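Local coordinates for amidohydrolase 3 domain-containing protein (Pyrococcus horikoshii, PDB 3IGH) that is uncharacterised but probably acts as a metal-dependent amidohydrolase, hydrolysing carbon-nitrogen bonds other than peptide bonds, at residues K422-L425 and Y426-K430; S359-P362 and H363-I366. One frame throughout, in Å; residues are numbered along the deposited sequence.

Contact 1: K422-L425 and Y426-K430. With SO4 (sulfate ion), chain E.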
loop_
_atom_site.group_PDB
_atom_site.type_symbol
_atom_site.label_atom_id
_atom_site.label_comp_id
_atom_site.label_asym_id
_atom_site.label_seq_id
_atom_site.Cartn_x
_atom_site.Cartn_y
_atom_site.Cartn_z
ATOM N N LYS A 422 -42.458 13.315 -10.647
ATOM C CA LYS A 422 -41.276 14.082 -11.045
ATOM C C LYS A 422 -40.911 13.868 -12.508
ATOM O O LYS A 422 -40.557 14.822 -13.211
ATOM C CB LYS A 422 -40.071 13.738 -10.146
ATOM C CG LYS A 422 -40.221 14.163 -8.673
ATOM C CD LYS A 422 -38.967 13.863 -7.848
ATOM C CE LYS A 422 -39.229 14.081 -6.361
ATOM N NZ LYS A 422 -38.008 13.859 -5.533
ATOM N N VAL A 423 -41.000 12.615 -12.955
ATOM C CA VAL A 423 -40.616 12.229 -14.309
ATOM C C VAL A 423 -41.566 11.176 -14.858
ATOM O O VAL A 423 -42.139 10.387 -14.099
ATOM C CB VAL A 423 -39.147 11.670 -14.386
ATOM C CG1 VAL A 423 -38.095 12.784 -14.225
ATOM C CG2 VAL A 423 -38.927 10.548 -13.384
ATOM N N LYS A 424 -41.699 11.161 -16.185
ATOM C CA LYS A 424 -42.516 10.185 -16.921
ATOM C C LYS A 424 -42.178 8.724 -16.593
ATOM O O LYS A 424 -43.067 7.871 -16.549
ATOM C CB LYS A 424 -42.371 10.430 -18.433
ATOM C CG LYS A 424 -43.320 9.633 -19.329
ATOM C CD LYS A 424 -44.762 10.078 -19.138
ATOM C CE LYS A 424 -45.670 9.463 -20.184
ATOM N NZ LYS A 424 -47.096 9.831 -19.950
ATOM N N LEU A 425 -40.898 8.454 -16.333
ATOM C CA LEU A 425 -40.400 7.089 -16.127
ATOM C C LEU A 425 -41.124 6.305 -15.029
ATOM O O LEU A 425 -41.298 5.093 -15.159
ATOM C CB LEU A 425 -38.884 7.108 -15.841
ATOM C CG LEU A 425 -38.152 5.784 -16.053
ATOM C CD1 LEU A 425 -38.239 5.356 -17.513
ATOM C CD2 LEU A 425 -36.704 5.865 -15.576
ATOM N N TYR A 426 -41.546 6.990 -13.964
ATOM C CA TYR A 426 -42.250 6.314 -12.872
ATOM C C TYR A 426 -43.449 5.496 -13.348
ATOM O O TYR A 426 -43.507 4.285 -13.107
ATOM C CB TYR A 426 -42.710 7.275 -11.762
ATOM C CG TYR A 426 -43.569 6.539 -10.754
ATOM C CD1 TYR A 426 -44.960 6.732 -10.709
ATOM C CD2 TYR A 426 -43.008 5.591 -9.896
ATOM C CE1 TYR A 426 -45.756 6.019 -9.818
ATOM C CE2 TYR A 426 -43.798 4.876 -8.997
ATOM C CZ TYR A 426 -45.170 5.098 -8.965
ATOM O OH TYR A 426 -45.953 4.399 -8.079
ATOM N N GLU A 427 -44.399 6.155 -14.019
ATOM C CA GLU A 427 -45.635 5.499 -14.459
ATOM C C GLU A 427 -45.357 4.326 -15.393
ATOM O O GLU A 427 -46.107 3.359 -15.417
ATOM C CB GLU A 427 -46.609 6.507 -15.102
ATOM C CG GLU A 427 -46.269 6.963 -16.528
ATOM C CD GLU A 427 -47.065 6.242 -17.620
ATOM O OE1 GLU A 427 -47.095 6.753 -18.759
ATOM O OE2 GLU A 427 -47.664 5.176 -17.352
ATOM N N LEU A 428 -44.265 4.420 -16.148
ATOM C CA LEU A 428 -43.925 3.400 -17.128
ATOM C C LEU A 428 -43.174 2.216 -16.538
ATOM O O LEU A 428 -43.190 1.133 -17.115
ATOM C CB LEU A 428 -43.114 4.024 -18.263
ATOM C CG LEU A 428 -43.844 5.047 -19.136
ATOM C CD1 LEU A 428 -42.864 5.789 -20.026
ATOM C CD2 LEU A 428 -44.922 4.355 -19.961
ATOM N N THR A 429 -42.499 2.425 -15.403
ATOM C CA THR A 429 -41.600 1.403 -14.830
ATOM C C THR A 429 -41.819 1.169 -13.333
ATOM O O THR A 429 -40.893 0.740 -12.632
ATOM C CB THR A 429 -40.090 1.734 -15.080
ATOM O OG1 THR A 429 -39.709 2.890 -14.326
ATOM C CG2 THR A 429 -39.817 1.985 -16.553
ATOM N N LYS A 430 -43.044 1.449 -12.871
ATOM C CA LYS A 430 -43.495 1.279 -11.472
ATOM C C LYS A 430 -42.974 0.024 -10.784
ATOM O O LYS A 430 -42.511 0.080 -9.646
ATOM C CB LYS A 430 -45.032 1.227 -11.408
ATOM C CG LYS A 430 -45.751 2.551 -11.469
ATOM C CD LYS A 430 -47.093 2.473 -10.747
ATOM C CE LYS A 430 -48.199 1.903 -11.621
ATOM N NZ LYS A 430 -48.851 2.975 -12.420
HETATM S S SO4 E . -34.480 15.435 -5.768
HETATM O O1 SO4 E . -34.560 16.368 -4.650
HETATM O O2 SO4 E . -35.821 15.164 -6.280
HETATM O O3 SO4 E . -33.637 15.999 -6.816
HETATM O O4 SO4 E . -33.899 14.177 -5.313
HETATM O O HOH W 1 -44.691 9.431 -13.914
#

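Contact 2: S359-P362 and H363-I366. With SO4 (sulfate ion), chain E.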
loop_
_atom_site.group_PDB
_atom_site.type_symbol
_atom_site.label_atom_id
_atom_site.label_comp_id
_atom_site.label_asym_id
_atom_site.label_seq_id
_atom_site.Cartn_x
_atom_site.Cartn_y
_atom_site.Cartn_z
ATOM N N SER A 359 -22.714 -1.668 -10.478
ATOM C CA SER A 359 -22.857 -0.419 -9.743
ATOM C C SER A 359 -23.811 0.493 -10.507
ATOM O O SER A 359 -23.537 0.887 -11.639
ATOM C CB SER A 359 -21.493 0.245 -9.559
ATOM O OG SER A 359 -21.607 1.503 -8.943
ATOM N N VAL A 360 -24.943 0.811 -9.887
ATOM C CA VAL A 360 -25.977 1.600 -10.555
ATOM C C VAL A 360 -26.209 2.921 -9.832
ATOM O O VAL A 360 -25.841 3.071 -8.666
ATOM C CB VAL A 360 -27.319 0.823 -10.676
ATOM C CG1 VAL A 360 -27.159 -0.413 -11.568
ATOM C CG2 VAL A 360 -27.886 0.448 -9.313
ATOM N N GLN A 361 -26.830 3.869 -10.527
ATOM C CA GLN A 361 -27.009 5.216 -9.987
ATOM C C GLN A 361 -28.484 5.632 -10.051
ATOM O O GLN A 361 -28.900 6.276 -11.013
ATOM C CB GLN A 361 -26.141 6.221 -10.755
ATOM C CG GLN A 361 -24.619 6.022 -10.664
ATOM C CD GLN A 361 -24.117 4.908 -11.562
ATOM O OE1 GLN A 361 -24.609 4.729 -12.676
ATOM N NE2 GLN A 361 -23.154 4.133 -11.069
ATOM N N PRO A 362 -29.286 5.227 -9.050
ATOM C CA PRO A 362 -30.740 5.488 -9.066
ATOM C C PRO A 362 -31.192 6.938 -9.264
ATOM O O PRO A 362 -32.239 7.155 -9.866
ATOM C CB PRO A 362 -31.213 4.927 -7.720
ATOM C CG PRO A 362 -30.217 3.827 -7.432
ATOM C CD PRO A 362 -28.899 4.407 -7.885
ATOM N N HIS A 363 -30.413 7.919 -8.811
ATOM C CA HIS A 363 -30.797 9.318 -9.011
ATOM C C HIS A 363 -30.818 9.780 -10.479
ATOM O O HIS A 363 -31.421 10.810 -10.793
ATOM C CB HIS A 363 -30.001 10.272 -8.112
ATOM C CG HIS A 363 -30.698 11.574 -7.863
ATOM N ND1 HIS A 363 -30.483 12.690 -8.640
ATOM C CD2 HIS A 363 -31.640 11.924 -6.954
ATOM C CE1 HIS A 363 -31.241 13.682 -8.206
ATOM N NE2 HIS A 363 -31.955 13.241 -7.187
ATOM N N PHE A 364 -30.193 9.007 -11.379
ATOM C CA PHE A 364 -30.311 9.246 -12.828
ATOM C C PHE A 364 -31.766 9.189 -13.327
ATOM O O PHE A 364 -32.096 9.849 -14.300
ATOM C CB PHE A 364 -29.463 8.256 -13.644
ATOM C CG PHE A 364 -28.002 8.650 -13.792
ATOM C CD1 PHE A 364 -27.169 8.774 -12.686
ATOM C CD2 PHE A 364 -27.459 8.876 -15.055
ATOM C CE1 PHE A 364 -25.808 9.118 -12.836
ATOM C CE2 PHE A 364 -26.116 9.226 -15.210
ATOM C CZ PHE A 364 -25.291 9.343 -14.096
ATOM N N ILE A 365 -32.612 8.381 -12.682
ATOM C CA ILE A 365 -34.063 8.374 -12.953
ATOM C C ILE A 365 -34.646 9.794 -12.880
ATOM O O ILE A 365 -35.425 10.206 -13.746
ATOM C CB ILE A 365 -34.820 7.452 -11.960
ATOM C CG1 ILE A 365 -34.478 5.981 -12.222
ATOM C CG2 ILE A 365 -36.348 7.662 -12.027
ATOM C CD1 ILE A 365 -34.839 5.079 -11.078
ATOM N N ILE A 366 -34.210 10.542 -11.867
ATOM C CA ILE A 366 -34.698 11.897 -11.643
ATOM C C ILE A 366 -34.107 12.911 -12.616
ATOM O O ILE A 366 -34.847 13.735 -13.174
ATOM C CB ILE A 366 -34.502 12.314 -10.163
ATOM C CG1 ILE A 366 -35.579 11.643 -9.316
ATOM C CG2 ILE A 366 -34.553 13.839 -9.977
ATOM C CD1 ILE A 366 -35.168 11.410 -7.911
HETATM S S SO4 E . -34.480 15.435 -5.768
HETATM O O1 SO4 E . -34.560 16.368 -4.650
HETATM O O2 SO4 E . -35.821 15.164 -6.280
HETATM O O3 SO4 E . -33.637 15.999 -6.816
HETATM O O4 SO4 E . -33.899 14.177 -5.313
#

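Contact 1: K422-L425 and Y426-K430
The short helix 425-429, which follows a loop after helix 408-417, shows how a single turn of helix can be gathered round one carbonyl, that of L425. T429 reaches back one turn with its hydroxyl, and OG1 donates to L425 O over 2.8 Å. The hydroxyl approaches from above the carbonyl, 49° out of its plane, with a C=O...OG1 angle of 131°. The same oxygen takes two weak backbone bonds, from T429 N at 2.9 Å and from L428 N, so three donors converge on it. The hydroxyl can do this because chi1 of 68° places OG1 between the backbone N and the carbonyl carbon of its own residue, while CG2 swings out to meet L425 CD1 at 3.8 Å. T429 OG1 is also hydrogen-bonded to R418 NE, which joins this turn to the residue just beyond helix 408-417. A valine in place of T429 would keep much of the bulk but would probably leave R418 without this partner and L425 O with backbone donors alone.

The buried L425 packs on I365, I371 and V372, residues of the neighbouring helices 364-367 and 371-375. On the exposed side K424 CG, anti to its own backbone N, comes within 3.9 Å of L428 CD1, and the bend beyond it at chi2 sends the chain on toward E427. In one of the two conformers of E427, K424 NZ lies 3.3 Å from E427 OE1, a weak salt bridge that the other conformer leaves in doubt. At the start of the turn, V423 O accepts a long, weak bond from Y426 N at 3.5 Å, and a water links V423 O to E427 N.

Contact 2: S359-P362 and H363-I366
H363 NE2 donates to sulfate O4 over 2.9 Å with an N-H...O angle of 158°, and makes a weaker bond to O3 of the same ion. The sulfur lies at the edge of the imidazole, in its plane, while the ring's second nitrogen, ND1, is hydrogen-bonded to E404 OE1; the two nitrogens together fix the rotation of the ring. In the backbone, F364 N bonds to Q361 O at 3.0 Å and I365 N to P362 O at 3.1 Å. The first closes a type I beta turn, Q361 to F364, which carries the chain from the end of strand 357-360, part of the TIM-barrel-type fold of the amidohydrolase family, into helix 364-367. Beside this turn Q361 and F364 run side by side, and Q361 CB touches F364 CD1 at 3.4 Å. Q361 turns at chi2 (78°), and its NE2 bonds to S398 OG and, weakly, to S359 O. F364 meets the H339 ring edge-to-face. Farther out, P362 packs on T411 and A415 of helix 408-417.

Contacts 1 and 2, whose centres are 13 Å apart, illustrate how two local turns can share both a seam and a ligand. At the seam, V423 CG2 lies 3.5 Å from I365 O, V423 CG1 is equally close to I366 O, and L425 CD2 meets I365 CG2 at 4.0 Å. Beyond it, the extended chain of K422 brings NZ to 2.7 Å from sulfate O2, while H363 of contact 2 holds other oxygens of that ion, which probably came from the crystallisation liquor. Contact 2 is the deeper: its centre is about 10 Å from the centre of the chain, that of contact 1 about 23 Å. The side chain of F364 lies about 6 Å from a second sulfate.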